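Local coordinates for 3-hexulose-6-phosphate synthase (Mycobacterium gastri, PDB 3AJX), which is a magnesium-binding synthase of the orotidine 5'-phosphate decarboxylase / HUMPS family, built as a TIM barrel and found here as a dimer, at residues A[7-13]-A[33-39]; A[23-29]-A[51-55]; A[44-48]-A[73-79]; A[62-67]-A[91-97]; A[129-135]-A[159-165]. The protein carries 1 engineered substitution. All blocks are in the same frame, centred on the assembly; numbering follows the deposited sequence.

Interaction 1: A[7-13]-A[33-39]; sequences IDLLSTE and TPLIKAE. Engineered in segment 33-39: K37 (natural residue Glu).
The carboxylate of E39, in the last turn of helix 33-39, takes the backbone N-H of T12, in the first turn of helix 12-22, with E39 OE2 2.7 Å from T12 N. The setting is a TIM barrel: the 7-13 segment runs from the end of strand 2-7 through a loop into helix 12-22, and helix 33-39 follows the next strand. D8 centres an inverse gamma turn. S11 is the N-cap of helix 12-22, its OG bonded to A14 N. The closest CA atoms are those of L10 and L35, 4.7 Å apart. L35 (chi1 t, chi2 p) lies along the loop. Its CB is 3.2 Å from L9 O, and its CD2 is 4.0 Å from I7 CG2. P34 CB meets L10 CD2 at 3.9 Å, and A38 CB sits 3.5 Å from L10 O. L10 and P34 pack on I72 and L68 of the second subunit; the engineered K37 forms a salt bridge with E69 of that subunit. D8 lies near the bound magnesium ion. Water 1 joins D8 OD2 (2.5 Å) to T33 N (3.0 Å). The like-charged E13 and E39 share water 2, 2.9 Å from E13 OE1 and 2.5 Å from E39 OE2.

Interaction 2: A[23-29]-A[51-55]; sequences AEYVDII and HPDKI
Two neighbouring strands of the TIM barrel begin here, and a lysine ties their entry loops together. Residues 23-25 form a 3-10 turn after helix 12-22. The chain then extends through V26 and D27 into strand 28-31. Opposite, H51 leaves helix 42-50, and a type I turn from H51 to K54 leads into strand 55-62; K54 N bonds to H51 O at 3.1 Å. I28 and I55 form a parallel bridge, CA to CA 4.7 Å. The bond from I29 N to I55 O is short, 2.8 Å. The one from I55 N to D27 O is weak, 3.4 Å. K54 (chi1 m, chi2 m, then extended) reaches across the gap. Its NZ donates to A23 O at 2.9 Å and to V26 O at 2.8 Å. A23 O also accepts V26 N at 3.2 Å. The K54 carbonyl is taken by K48 NZ. D27 points its CB away, and its OD2 is held by R203 and by L3 N. I28 CG1 and I55 CB make an apolar contact at 3.9 Å. The H51 ring is in van der Waals contact with I29 CD1 (3.9 Å from H51 CG) and A23 CB (3.6 Å from H51 ND1). The ammonium of K54 thus meets backbone carbonyls, not a carboxylate, so the two loops are joined by charge-assisted hydrogen bonds without a salt bridge between them.

Interaction 3: A[44-48]-A[73-79]; sequences ITAVK and AFKAGAD
I44 lays its CG2 over the end of helix 66-75, 3.5 Å from A78 N, 3.7 Å from A76 O and 4.0 Å from A78 CB. Its CD1 reaches A73 CB at 4.4 Å. These are two neighbouring outer helices of the TIM barrel, 42-50 and 66-75, meeting where the second one ends in a Schellman motif. G77 has phi near 119° and psi near -4°. G77 N bonds to F74 O at 3.0 Å, and A78 N to A73 O at 3.0 Å. A CB at G77 would be jammed against the preceding carbonyl O and would come tight against K48 CB. Without it, helix 42-50 comes close: the CA atoms of T45 and G77 are 5.2 Å apart. T45 (chi1 m) donates from OG1 to A76 O, of the residue before G77, at 2.7 Å. K48 (chi1 t, chi2 p, then extended) runs past G77, its CG 3.5 Å from G77 O. I44 and A78 both touch A58 of strand 55-62, so the apolar side of the contact rests on the barrel wall. D79 OD1 also accepts V56 N. K48 NZ, which also bonds to K54 O and P52 O, closes a salt bridge with D79 OD1 at 2.8 Å.

Interaction 4: A[62-67]-A[91-97]; sequences TMDAGE and TIAGAVK
This is a close contact between the N-terminal end of helix 66-75 and helix 89-102, on the outside of the barrel, with no direct hydrogen bond between the segments. The 62-67 segment leaves strand 55-62, turns through M63 and D64, and enters helix 66-75. A65 is its N-cap, with phi and psi near 58° and 56°. Glycines allow the approach: CA to CA, G66 is 4.3 Å from T91 and E67 is 4.1 Å from G94. A CB on G66 would clash with T91 O, and one on G94 would crowd E67 N. CA-H...O contacts fill the gap: G66 CA to T91 O at 3.3 Å, E67 CA to G94 O at 3.3 Å and A95 CA to G66 O at 3.5 Å. Water 3 links M63 O (2.6 Å) to T91 OG1 (2.7 Å). At the exposed end, water 4 joins E67 OE2 (2.6 Å) to K97 NZ (3.1 Å). D138 of the second subunit accepts from T91 OG1 and G66 N, and D64 takes the backbone N atoms of L137 and D138 of that subunit. As in other close helix packings, a glycine in each close backbone pair lets the backbones meet, here in the outer helical layer of a TIM barrel at the dimer interface.

Interaction 5: A[129-135]-A[159-165]; sequences KFVEMHA and VPFSVAG
Strands 130-134 and 161-164 run parallel, 4.6 Å apart at closest approach and 23° between directions. They are adjacent strands of the TIM barrel. The register pairs V131 with F161, E132 with S162, M133 with V163 and H134 with A164. Five bonds form the ladder: V131 N to P160 O (3.0 Å), S162 N to V131 O (2.9 Å), M133 N to S162 O (2.8 Å), A164 N to M133 O (3.1 Å) and A135 N to A164 O (2.8 Å). V131, M133, F161 and V163 share one face, where M133 and V163 meet helix 148-157. V131 CG2 touches F161 CB at 3.8 Å; M133 CG (chi1 m, chi2 m) touches F161 CD2 at 3.9 Å. E132, H134, S162 and A164 lie on the other face. There E132 (chi1 t) comes near the magnesium ion, and H134 ND1 bonds to D109. A164 CB sits 3.5 Å from H134 CD2. Water 5 bridges E132 OE1 and S162 OG, 2.7 Å from each.

The five contacts sample different layers of one barrel. Interaction 5 is the buried one, a regular strand pair in the wall; the other four are partly buried. Interaction 2 also joins neighbouring strands, but only where they start, and a lysine adds bonds to two backbone carbonyls. Interactions 3 and 4 lie in the helical layer; interaction 1 packs a loop after a strand on a helix. Interactions 3 and 4 use the two ends of helix 66-75, and both rely on glycine for close approach. Interactions 2 and 3 touch through K54 O and K48 NZ. Interaction 1 packs against interaction 2 through I7 and I29, and against interaction 3 through T12 and A46. Interactions 1 and 4 both meet the second subunit.

Interaction 1: A[7-13]-A[33-39]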
# COMPACT_ATOMS: atom_id res chain seq x y z
N ILE A 7 6.34 3.51 -14.07
CA ILE A 7 6.18 2.19 -14.68
C ILE A 7 5.17 1.38 -13.88
O ILE A 7 5.52 0.61 -12.98
CB ILE A 7 7.53 1.43 -14.73
CG1 ILE A 7 8.56 2.27 -15.50
CG2 ILE A 7 7.34 0.08 -15.42
CD1 ILE A 7 9.91 1.60 -15.66
N ASP A 8 3.89 1.58 -14.20
CA ASP A 8 2.81 0.89 -13.51
C ASP A 8 2.42 -0.37 -14.27
O ASP A 8 1.25 -0.58 -14.60
CB ASP A 8 1.62 1.84 -13.37
CG ASP A 8 1.87 2.94 -12.37
OD1 ASP A 8 1.30 4.05 -12.52
OD2 ASP A 8 2.64 2.71 -11.41
N LEU A 9 3.42 -1.21 -14.54
CA LEU A 9 3.21 -2.46 -15.26
C LEU A 9 3.21 -3.63 -14.28
O LEU A 9 3.30 -3.42 -13.06
CB LEU A 9 4.29 -2.64 -16.32
CG LEU A 9 4.32 -1.51 -17.37
CD1 LEU A 9 5.43 -1.77 -18.37
CD2 LEU A 9 2.97 -1.43 -18.06
N LEU A 10 3.14 -4.86 -14.78
CA LEU A 10 3.07 -6.01 -13.89
C LEU A 10 4.20 -7.04 -13.92
O LEU A 10 4.13 -8.05 -13.21
CB LEU A 10 1.74 -6.74 -14.09
CG LEU A 10 0.48 -5.90 -13.86
CD1 LEU A 10 -0.75 -6.76 -14.14
CD2 LEU A 10 0.45 -5.37 -12.44
N SER A 11 5.24 -6.80 -14.71
CA SER A 11 6.35 -7.76 -14.75
C SER A 11 7.69 -7.06 -14.85
O SER A 11 7.80 -5.97 -15.42
CB SER A 11 6.19 -8.72 -15.93
OG SER A 11 6.48 -8.09 -17.17
N THR A 12 8.71 -7.70 -14.29
CA THR A 12 10.07 -7.16 -14.31
C THR A 12 10.55 -7.06 -15.76
O THR A 12 11.22 -6.11 -16.14
CB THR A 12 11.03 -8.07 -13.52
OG1 THR A 12 10.61 -8.11 -12.15
CG2 THR A 12 12.45 -7.54 -13.60
N GLU A 13 10.20 -8.06 -16.56
CA GLU A 13 10.59 -8.08 -17.96
C GLU A 13 10.05 -6.83 -18.66
O GLU A 13 10.79 -6.13 -19.36
CB GLU A 13 10.05 -9.34 -18.64
CG GLU A 13 10.63 -10.65 -18.13
CD GLU A 13 10.40 -10.88 -16.64
OE1 GLU A 13 9.25 -10.76 -16.18
OE2 GLU A 13 11.39 -11.20 -15.94
N THR A 33 3.38 0.83 -7.75
CA THR A 33 2.91 0.01 -6.64
C THR A 33 2.46 -1.38 -7.10
O THR A 33 2.82 -2.38 -6.49
CB THR A 33 1.76 0.73 -5.91
OG1 THR A 33 2.18 2.06 -5.57
CG2 THR A 33 1.41 -0.02 -4.63
N PRO A 34 1.67 -1.46 -8.19
CA PRO A 34 1.25 -2.79 -8.64
C PRO A 34 2.43 -3.66 -9.09
O PRO A 34 2.41 -4.88 -8.93
CB PRO A 34 0.27 -2.48 -9.77
CG PRO A 34 0.78 -1.18 -10.32
CD PRO A 34 1.12 -0.41 -9.07
N LEU A 35 3.45 -3.02 -9.65
CA LEU A 35 4.64 -3.72 -10.11
C LEU A 35 5.41 -4.33 -8.94
O LEU A 35 5.87 -5.48 -9.00
CB LEU A 35 5.56 -2.77 -10.88
CG LEU A 35 6.88 -3.34 -11.41
CD1 LEU A 35 6.59 -4.52 -12.33
CD2 LEU A 35 7.64 -2.26 -12.17
N ILE A 36 5.55 -3.56 -7.87
CA ILE A 36 6.24 -4.04 -6.68
C ILE A 36 5.45 -5.17 -6.03
O ILE A 36 6.01 -6.17 -5.60
CB ILE A 36 6.47 -2.90 -5.68
CG1 ILE A 36 7.47 -1.89 -6.27
CG2 ILE A 36 6.97 -3.45 -4.34
CD1 ILE A 36 7.67 -0.65 -5.44
N LYS A 37 4.13 -5.02 -5.95
CA LYS A 37 3.32 -6.07 -5.33
C LYS A 37 3.32 -7.33 -6.19
O LYS A 37 3.16 -8.44 -5.69
CB LYS A 37 1.89 -5.58 -5.10
CG LYS A 37 1.81 -4.48 -4.06
CD LYS A 37 0.39 -3.98 -3.84
CE LYS A 37 0.39 -2.84 -2.83
NZ LYS A 37 -0.96 -2.24 -2.63
N ALA A 38 3.52 -7.15 -7.49
CA ALA A 38 3.53 -8.28 -8.41
C ALA A 38 4.82 -9.08 -8.36
O ALA A 38 4.79 -10.31 -8.25
CB ALA A 38 3.29 -7.78 -9.84
N GLU A 39 5.95 -8.37 -8.41
CA GLU A 39 7.27 -9.00 -8.43
C GLU A 39 8.08 -8.98 -7.14
O GLU A 39 9.02 -9.76 -6.99
CB GLU A 39 8.11 -8.33 -9.53
CG GLU A 39 7.50 -8.46 -10.92
CD GLU A 39 7.85 -9.78 -11.59
OE1 GLU A 39 8.04 -10.78 -10.87
OE2 GLU A 39 7.92 -9.81 -12.83
O HOH W 1 2.34 3.40 -8.98
O HOH W 2 8.23 -12.14 -13.80

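Interaction 2: A[23-29]-A[51-55]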
# COMPACT_ATOMS: atom_id res chain seq x y z
N ALA A 23 14.77 5.55 -20.57
CA ALA A 23 15.76 6.00 -19.60
C ALA A 23 16.50 7.29 -19.97
O ALA A 23 16.66 8.19 -19.13
CB ALA A 23 16.78 4.89 -19.34
N GLU A 24 16.95 7.38 -21.21
CA GLU A 24 17.69 8.55 -21.67
C GLU A 24 16.91 9.86 -21.63
O GLU A 24 17.50 10.94 -21.63
CB GLU A 24 18.20 8.31 -23.10
CG GLU A 24 17.10 7.97 -24.09
CD GLU A 24 17.65 7.49 -25.43
OE1 GLU A 24 18.30 8.30 -26.13
OE2 GLU A 24 17.43 6.31 -25.76
N TYR A 25 15.59 9.77 -21.57
CA TYR A 25 14.75 10.96 -21.55
C TYR A 25 14.19 11.33 -20.18
O TYR A 25 13.54 12.36 -20.03
CB TYR A 25 13.58 10.79 -22.52
CG TYR A 25 14.01 10.42 -23.92
CD1 TYR A 25 13.75 9.15 -24.44
CD2 TYR A 25 14.70 11.33 -24.72
CE1 TYR A 25 14.17 8.80 -25.72
CE2 TYR A 25 15.12 10.99 -26.00
CZ TYR A 25 14.86 9.72 -26.49
OH TYR A 25 15.28 9.38 -27.75
N VAL A 26 14.46 10.50 -19.18
CA VAL A 26 13.94 10.77 -17.84
C VAL A 26 15.01 10.88 -16.77
O VAL A 26 16.12 10.37 -16.92
CB VAL A 26 12.95 9.67 -17.39
CG1 VAL A 26 11.83 9.53 -18.41
CG2 VAL A 26 13.69 8.35 -17.21
N ASP A 27 14.66 11.57 -15.68
CA ASP A 27 15.57 11.76 -14.56
C ASP A 27 15.29 10.72 -13.48
O ASP A 27 16.20 10.26 -12.79
CB ASP A 27 15.35 13.15 -13.96
CG ASP A 27 15.53 14.25 -14.97
OD1 ASP A 27 16.69 14.53 -15.35
OD2 ASP A 27 14.51 14.84 -15.40
N ILE A 28 14.02 10.35 -13.36
CA ILE A 28 13.60 9.40 -12.35
C ILE A 28 12.81 8.25 -12.96
O ILE A 28 11.94 8.46 -13.80
CB ILE A 28 12.70 10.10 -11.30
CG1 ILE A 28 13.48 11.24 -10.65
CG2 ILE A 28 12.21 9.11 -10.25
CD1 ILE A 28 12.65 12.10 -9.72
N ILE A 29 13.15 7.03 -12.55
CA ILE A 29 12.45 5.84 -13.02
C ILE A 29 11.68 5.28 -11.84
O ILE A 29 12.26 4.84 -10.85
CB ILE A 29 13.43 4.75 -13.51
CG1 ILE A 29 14.21 5.26 -14.72
CG2 ILE A 29 12.65 3.50 -13.90
CD1 ILE A 29 15.33 4.34 -15.15
N HIS A 51 20.23 0.59 -14.68
CA HIS A 51 20.32 2.05 -14.79
C HIS A 51 20.86 2.62 -13.47
O HIS A 51 20.18 3.40 -12.79
CB HIS A 51 18.94 2.62 -15.10
CG HIS A 51 18.29 2.01 -16.30
ND1 HIS A 51 18.60 2.39 -17.59
CD2 HIS A 51 17.41 0.99 -16.41
CE1 HIS A 51 17.93 1.63 -18.44
NE2 HIS A 51 17.20 0.77 -17.76
N PRO A 52 22.10 2.25 -13.11
CA PRO A 52 22.76 2.69 -11.88
C PRO A 52 22.89 4.19 -11.64
O PRO A 52 22.94 4.63 -10.50
CB PRO A 52 24.12 2.00 -11.97
CG PRO A 52 24.38 1.95 -13.44
CD PRO A 52 23.04 1.51 -13.97
N ASP A 53 22.94 4.99 -12.71
CA ASP A 53 23.08 6.42 -12.53
C ASP A 53 21.77 7.20 -12.68
O ASP A 53 21.77 8.42 -12.84
CB ASP A 53 24.15 6.97 -13.47
CG ASP A 53 25.51 6.36 -13.21
OD1 ASP A 53 25.88 6.22 -12.02
OD2 ASP A 53 26.22 6.02 -14.18
N LYS A 54 20.66 6.47 -12.62
CA LYS A 54 19.34 7.08 -12.71
C LYS A 54 18.74 7.00 -11.32
O LYS A 54 19.07 6.10 -10.55
CB LYS A 54 18.44 6.32 -13.69
CG LYS A 54 18.80 6.50 -15.15
CD LYS A 54 18.49 7.91 -15.62
CE LYS A 54 18.92 8.11 -17.06
NZ LYS A 54 18.66 9.50 -17.53
N ILE A 55 17.86 7.94 -10.98
CA ILE A 55 17.21 7.93 -9.68
C ILE A 55 16.08 6.91 -9.75
O ILE A 55 15.18 7.03 -10.58
CB ILE A 55 16.63 9.31 -9.34
CG1 ILE A 55 17.77 10.32 -9.15
CG2 ILE A 55 15.77 9.23 -8.08
CD1 ILE A 55 17.31 11.75 -9.00

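Interaction 3: A[44-48]-A[73-79]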
# COMPACT_ATOMS: atom_id res chain seq x y z
N ILE A 44 13.03 -3.72 -8.20
CA ILE A 44 13.76 -2.50 -7.88
C ILE A 44 15.24 -2.72 -8.12
O ILE A 44 15.92 -1.90 -8.75
CB ILE A 44 13.58 -2.11 -6.39
CG1 ILE A 44 12.12 -1.77 -6.10
CG2 ILE A 44 14.49 -0.93 -6.04
CD1 ILE A 44 11.83 -1.59 -4.62
N THR A 45 15.75 -3.84 -7.63
CA THR A 45 17.15 -4.18 -7.76
C THR A 45 17.56 -4.33 -9.22
O THR A 45 18.62 -3.86 -9.63
CB THR A 45 17.46 -5.48 -7.01
OG1 THR A 45 16.99 -5.37 -5.67
CG2 THR A 45 18.96 -5.74 -7.00
N ALA A 46 16.70 -4.98 -10.00
CA ALA A 46 16.98 -5.20 -11.42
C ALA A 46 17.06 -3.90 -12.20
O ALA A 46 17.95 -3.71 -13.03
CB ALA A 46 15.92 -6.12 -12.02
N VAL A 47 16.11 -3.00 -11.95
CA VAL A 47 16.09 -1.72 -12.65
C VAL A 47 17.26 -0.83 -12.27
O VAL A 47 17.85 -0.18 -13.13
CB VAL A 47 14.77 -0.97 -12.38
CG1 VAL A 47 14.82 0.42 -13.01
CG2 VAL A 47 13.60 -1.76 -12.96
N LYS A 48 17.62 -0.81 -10.99
CA LYS A 48 18.74 0.02 -10.55
C LYS A 48 20.04 -0.52 -11.15
O LYS A 48 20.92 0.26 -11.52
CB LYS A 48 18.84 0.02 -9.02
CG LYS A 48 19.94 0.93 -8.46
CD LYS A 48 19.70 2.40 -8.82
CE LYS A 48 20.78 3.30 -8.25
NZ LYS A 48 20.53 4.74 -8.57
N ALA A 73 13.27 -1.31 0.94
CA ALA A 73 13.24 -0.78 -0.41
C ALA A 73 14.57 -0.08 -0.73
O ALA A 73 15.11 -0.23 -1.83
CB ALA A 73 12.07 0.20 -0.56
N PHE A 74 15.09 0.67 0.23
CA PHE A 74 16.37 1.36 0.04
C PHE A 74 17.49 0.33 -0.15
O PHE A 74 18.33 0.48 -1.04
CB PHE A 74 16.70 2.23 1.26
CG PHE A 74 15.89 3.51 1.33
CD1 PHE A 74 15.44 3.98 2.56
CD2 PHE A 74 15.61 4.24 0.19
CE1 PHE A 74 14.72 5.16 2.65
CE2 PHE A 74 14.88 5.43 0.26
CZ PHE A 74 14.44 5.89 1.50
N LYS A 75 17.48 -0.71 0.67
CA LYS A 75 18.50 -1.74 0.59
C LYS A 75 18.41 -2.50 -0.73
O LYS A 75 19.42 -3.03 -1.21
CB LYS A 75 18.37 -2.71 1.77
CG LYS A 75 18.86 -2.09 3.08
CD LYS A 75 18.82 -3.07 4.24
CE LYS A 75 19.52 -2.47 5.46
NZ LYS A 75 19.68 -3.46 6.56
N ALA A 76 17.22 -2.54 -1.31
CA ALA A 76 17.01 -3.23 -2.58
C ALA A 76 17.47 -2.37 -3.76
O ALA A 76 17.44 -2.83 -4.91
CB ALA A 76 15.54 -3.60 -2.74
N GLY A 77 17.87 -1.13 -3.49
CA GLY A 77 18.36 -0.27 -4.56
C GLY A 77 17.59 1.01 -4.83
O GLY A 77 18.00 1.81 -5.67
N ALA A 78 16.49 1.22 -4.12
CA ALA A 78 15.72 2.44 -4.32
C ALA A 78 16.46 3.65 -3.78
O ALA A 78 17.17 3.56 -2.78
CB ALA A 78 14.36 2.32 -3.64
N ASP A 79 16.30 4.78 -4.46
CA ASP A 79 16.92 6.03 -4.05
C ASP A 79 15.85 6.86 -3.34
O ASP A 79 16.15 7.69 -2.49
CB ASP A 79 17.44 6.80 -5.26
CG ASP A 79 18.56 6.07 -5.97
OD1 ASP A 79 18.37 5.69 -7.14
OD2 ASP A 79 19.62 5.87 -5.33

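Interaction 4: A[62-67]-A[91-97]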
# COMPACT_ATOMS: atom_id res chain seq x y z
N THR A 62 3.73 3.10 1.46
CA THR A 62 3.71 2.57 2.82
C THR A 62 2.63 3.19 3.70
O THR A 62 2.45 4.41 3.72
CB THR A 62 5.07 2.77 3.47
OG1 THR A 62 6.06 2.10 2.69
CG2 THR A 62 5.08 2.22 4.89
N MET A 63 1.91 2.34 4.42
CA MET A 63 0.84 2.81 5.30
C MET A 63 1.16 2.52 6.77
O MET A 63 0.60 3.14 7.67
CB MET A 63 -0.48 2.15 4.92
CG MET A 63 -1.69 2.63 5.70
SD MET A 63 -2.04 4.39 5.45
CE MET A 63 -3.03 4.73 6.91
N ASP A 64 2.06 1.57 7.00
CA ASP A 64 2.45 1.20 8.35
C ASP A 64 3.84 0.59 8.33
O ASP A 64 4.30 0.13 7.28
CB ASP A 64 1.43 0.21 8.93
CG ASP A 64 1.71 -0.16 10.37
OD1 ASP A 64 2.09 0.74 11.16
OD2 ASP A 64 1.55 -1.35 10.71
N ALA A 65 4.52 0.58 9.48
CA ALA A 65 5.88 0.06 9.58
C ALA A 65 6.72 0.87 8.59
O ALA A 65 7.36 0.34 7.69
CB ALA A 65 5.92 -1.43 9.21
N GLY A 66 6.69 2.19 8.79
CA GLY A 66 7.41 3.09 7.91
C GLY A 66 8.90 2.85 7.78
O GLY A 66 9.44 2.82 6.68
N GLU A 67 9.58 2.68 8.91
CA GLU A 67 11.01 2.46 8.88
C GLU A 67 11.36 1.15 8.18
O GLU A 67 12.28 1.11 7.36
CB GLU A 67 11.57 2.44 10.30
CG GLU A 67 13.09 2.45 10.36
CD GLU A 67 13.59 2.41 11.79
OE1 GLU A 67 13.24 1.45 12.50
OE2 GLU A 67 14.32 3.33 12.19
N THR A 91 4.81 6.89 11.32
CA THR A 91 5.17 6.02 10.21
C THR A 91 6.04 6.79 9.23
O THR A 91 7.05 6.28 8.73
CB THR A 91 3.89 5.51 9.50
OG1 THR A 91 3.15 4.69 10.41
CG2 THR A 91 4.24 4.71 8.25
N ILE A 92 5.65 8.03 8.94
CA ILE A 92 6.42 8.86 8.04
C ILE A 92 7.77 9.15 8.69
O ILE A 92 8.81 9.12 8.03
CB ILE A 92 5.68 10.17 7.73
CG1 ILE A 92 4.41 9.84 6.94
CG2 ILE A 92 6.59 11.11 6.95
CD1 ILE A 92 3.50 11.03 6.68
N ALA A 93 7.75 9.42 10.00
CA ALA A 93 8.98 9.70 10.73
C ALA A 93 9.94 8.52 10.64
O ALA A 93 11.15 8.70 10.51
CB ALA A 93 8.66 10.01 12.19
N GLY A 94 9.40 7.31 10.73
CA GLY A 94 10.22 6.11 10.66
C GLY A 94 10.87 5.96 9.30
O GLY A 94 12.04 5.59 9.20
N ALA A 95 10.11 6.24 8.25
CA ALA A 95 10.63 6.15 6.89
C ALA A 95 11.74 7.19 6.72
O ALA A 95 12.78 6.92 6.12
CB ALA A 95 9.52 6.38 5.88
N VAL A 96 11.50 8.39 7.24
CA VAL A 96 12.49 9.46 7.14
C VAL A 96 13.78 9.07 7.86
O VAL A 96 14.88 9.38 7.40
CB VAL A 96 11.93 10.79 7.71
CG1 VAL A 96 13.05 11.81 7.90
CG2 VAL A 96 10.87 11.35 6.76
N LYS A 97 13.64 8.38 8.99
CA LYS A 97 14.81 7.96 9.76
C LYS A 97 15.64 6.99 8.91
O LYS A 97 16.87 7.07 8.88
CB LYS A 97 14.36 7.30 11.06
CG LYS A 97 15.47 7.12 12.09
CD LYS A 97 14.88 6.66 13.41
CE LYS A 97 15.92 6.66 14.51
NZ LYS A 97 15.36 6.18 15.81
O HOH W 3 0.48 4.53 9.90
O HOH W 4 14.71 3.38 14.79

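Interaction 5: A[129-135]-A[159-165]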
# COMPACT_ATOMS: atom_id res chain seq x y z
N LYS A 129 11.33 14.68 1.53
CA LYS A 129 12.12 15.44 0.56
C LYS A 129 11.15 16.30 -0.24
O LYS A 129 11.34 17.51 -0.40
CB LYS A 129 12.89 14.49 -0.36
CG LYS A 129 13.92 13.64 0.36
CD LYS A 129 14.95 14.52 1.06
CE LYS A 129 15.97 13.68 1.82
NZ LYS A 129 16.93 14.54 2.57
N PHE A 130 10.11 15.66 -0.76
CA PHE A 130 9.07 16.37 -1.48
C PHE A 130 7.79 15.57 -1.35
O PHE A 130 7.79 14.46 -0.83
CB PHE A 130 9.43 16.64 -2.95
CG PHE A 130 9.78 15.42 -3.77
CD1 PHE A 130 11.08 14.92 -3.77
CD2 PHE A 130 8.84 14.83 -4.61
CE1 PHE A 130 11.45 13.86 -4.61
CE2 PHE A 130 9.19 13.77 -5.46
CZ PHE A 130 10.50 13.29 -5.46
N VAL A 131 6.69 16.16 -1.79
CA VAL A 131 5.41 15.49 -1.72
C VAL A 131 4.89 15.32 -3.13
O VAL A 131 5.26 16.08 -4.03
CB VAL A 131 4.38 16.30 -0.89
CG1 VAL A 131 4.87 16.44 0.55
CG2 VAL A 131 4.18 17.67 -1.51
N GLU A 132 4.05 14.32 -3.33
CA GLU A 132 3.49 14.08 -4.64
C GLU A 132 2.02 14.47 -4.65
O GLU A 132 1.21 13.90 -3.92
CB GLU A 132 3.65 12.61 -5.04
CG GLU A 132 3.19 12.30 -6.46
CD GLU A 132 3.50 10.88 -6.90
OE1 GLU A 132 4.70 10.55 -7.05
OE2 GLU A 132 2.55 10.09 -7.09
N MET A 133 1.70 15.49 -5.45
CA MET A 133 0.32 15.94 -5.59
C MET A 133 -0.17 14.94 -6.62
O MET A 133 -0.02 15.11 -7.83
CB MET A 133 0.27 17.37 -6.13
CG MET A 133 0.75 18.40 -5.11
SD MET A 133 -0.18 18.26 -3.57
CE MET A 133 0.65 19.48 -2.52
N HIS A 134 -0.74 13.87 -6.09
CA HIS A 134 -1.16 12.73 -6.89
C HIS A 134 -2.66 12.43 -6.98
O HIS A 134 -3.37 12.45 -5.97
CB HIS A 134 -0.44 11.50 -6.31
CG HIS A 134 -0.56 10.26 -7.14
ND1 HIS A 134 -0.12 9.04 -6.69
CD2 HIS A 134 -1.04 10.06 -8.39
CE1 HIS A 134 -0.33 8.13 -7.62
NE2 HIS A 134 -0.88 8.72 -8.66
N ALA A 135 -3.12 12.18 -8.19
CA ALA A 135 -4.51 11.81 -8.44
C ALA A 135 -4.39 10.43 -9.08
O ALA A 135 -3.82 10.30 -10.16
CB ALA A 135 -5.18 12.78 -9.40
N VAL A 159 5.89 23.57 -0.62
CA VAL A 159 6.72 22.41 -0.29
C VAL A 159 7.16 21.83 -1.63
O VAL A 159 6.35 21.76 -2.56
CB VAL A 159 5.90 21.33 0.46
CG1 VAL A 159 6.76 20.10 0.69
CG2 VAL A 159 5.39 21.88 1.79
N PRO A 160 8.43 21.41 -1.76
CA PRO A 160 8.84 20.85 -3.06
C PRO A 160 7.85 19.76 -3.44
O PRO A 160 7.53 18.90 -2.62
CB PRO A 160 10.23 20.30 -2.77
CG PRO A 160 10.76 21.26 -1.73
CD PRO A 160 9.56 21.43 -0.81
N PHE A 161 7.37 19.78 -4.68
CA PHE A 161 6.38 18.78 -5.08
C PHE A 161 6.48 18.27 -6.51
O PHE A 161 7.09 18.90 -7.38
CB PHE A 161 4.96 19.32 -4.87
CG PHE A 161 4.56 20.42 -5.83
CD1 PHE A 161 5.01 21.72 -5.66
CD2 PHE A 161 3.73 20.14 -6.91
CE1 PHE A 161 4.64 22.74 -6.55
CE2 PHE A 161 3.35 21.14 -7.81
CZ PHE A 161 3.81 22.44 -7.62
N SER A 162 5.87 17.11 -6.72
CA SER A 162 5.80 16.50 -8.03
C SER A 162 4.31 16.40 -8.34
O SER A 162 3.48 16.49 -7.43
CB SER A 162 6.43 15.10 -8.01
OG SER A 162 5.74 14.23 -7.13
N VAL A 163 3.98 16.24 -9.61
CA VAL A 163 2.58 16.13 -10.02
C VAL A 163 2.37 14.85 -10.80
O VAL A 163 3.09 14.56 -11.76
CB VAL A 163 2.16 17.34 -10.90
CG1 VAL A 163 0.71 17.18 -11.35
CG2 VAL A 163 2.33 18.64 -10.12
N ALA A 164 1.38 14.07 -10.37
CA ALA A 164 1.02 12.82 -11.03
C ALA A 164 -0.50 12.80 -11.15
O ALA A 164 -1.22 12.82 -10.15
CB ALA A 164 1.50 11.62 -10.20
N GLY A 165 -0.98 12.79 -12.39
CA GLY A 165 -2.41 12.78 -12.62
C GLY A 165 -2.76 12.85 -14.09
O GLY A 165 -3.48 13.75 -14.53
O HOH W 5 7.01 11.87 -7.56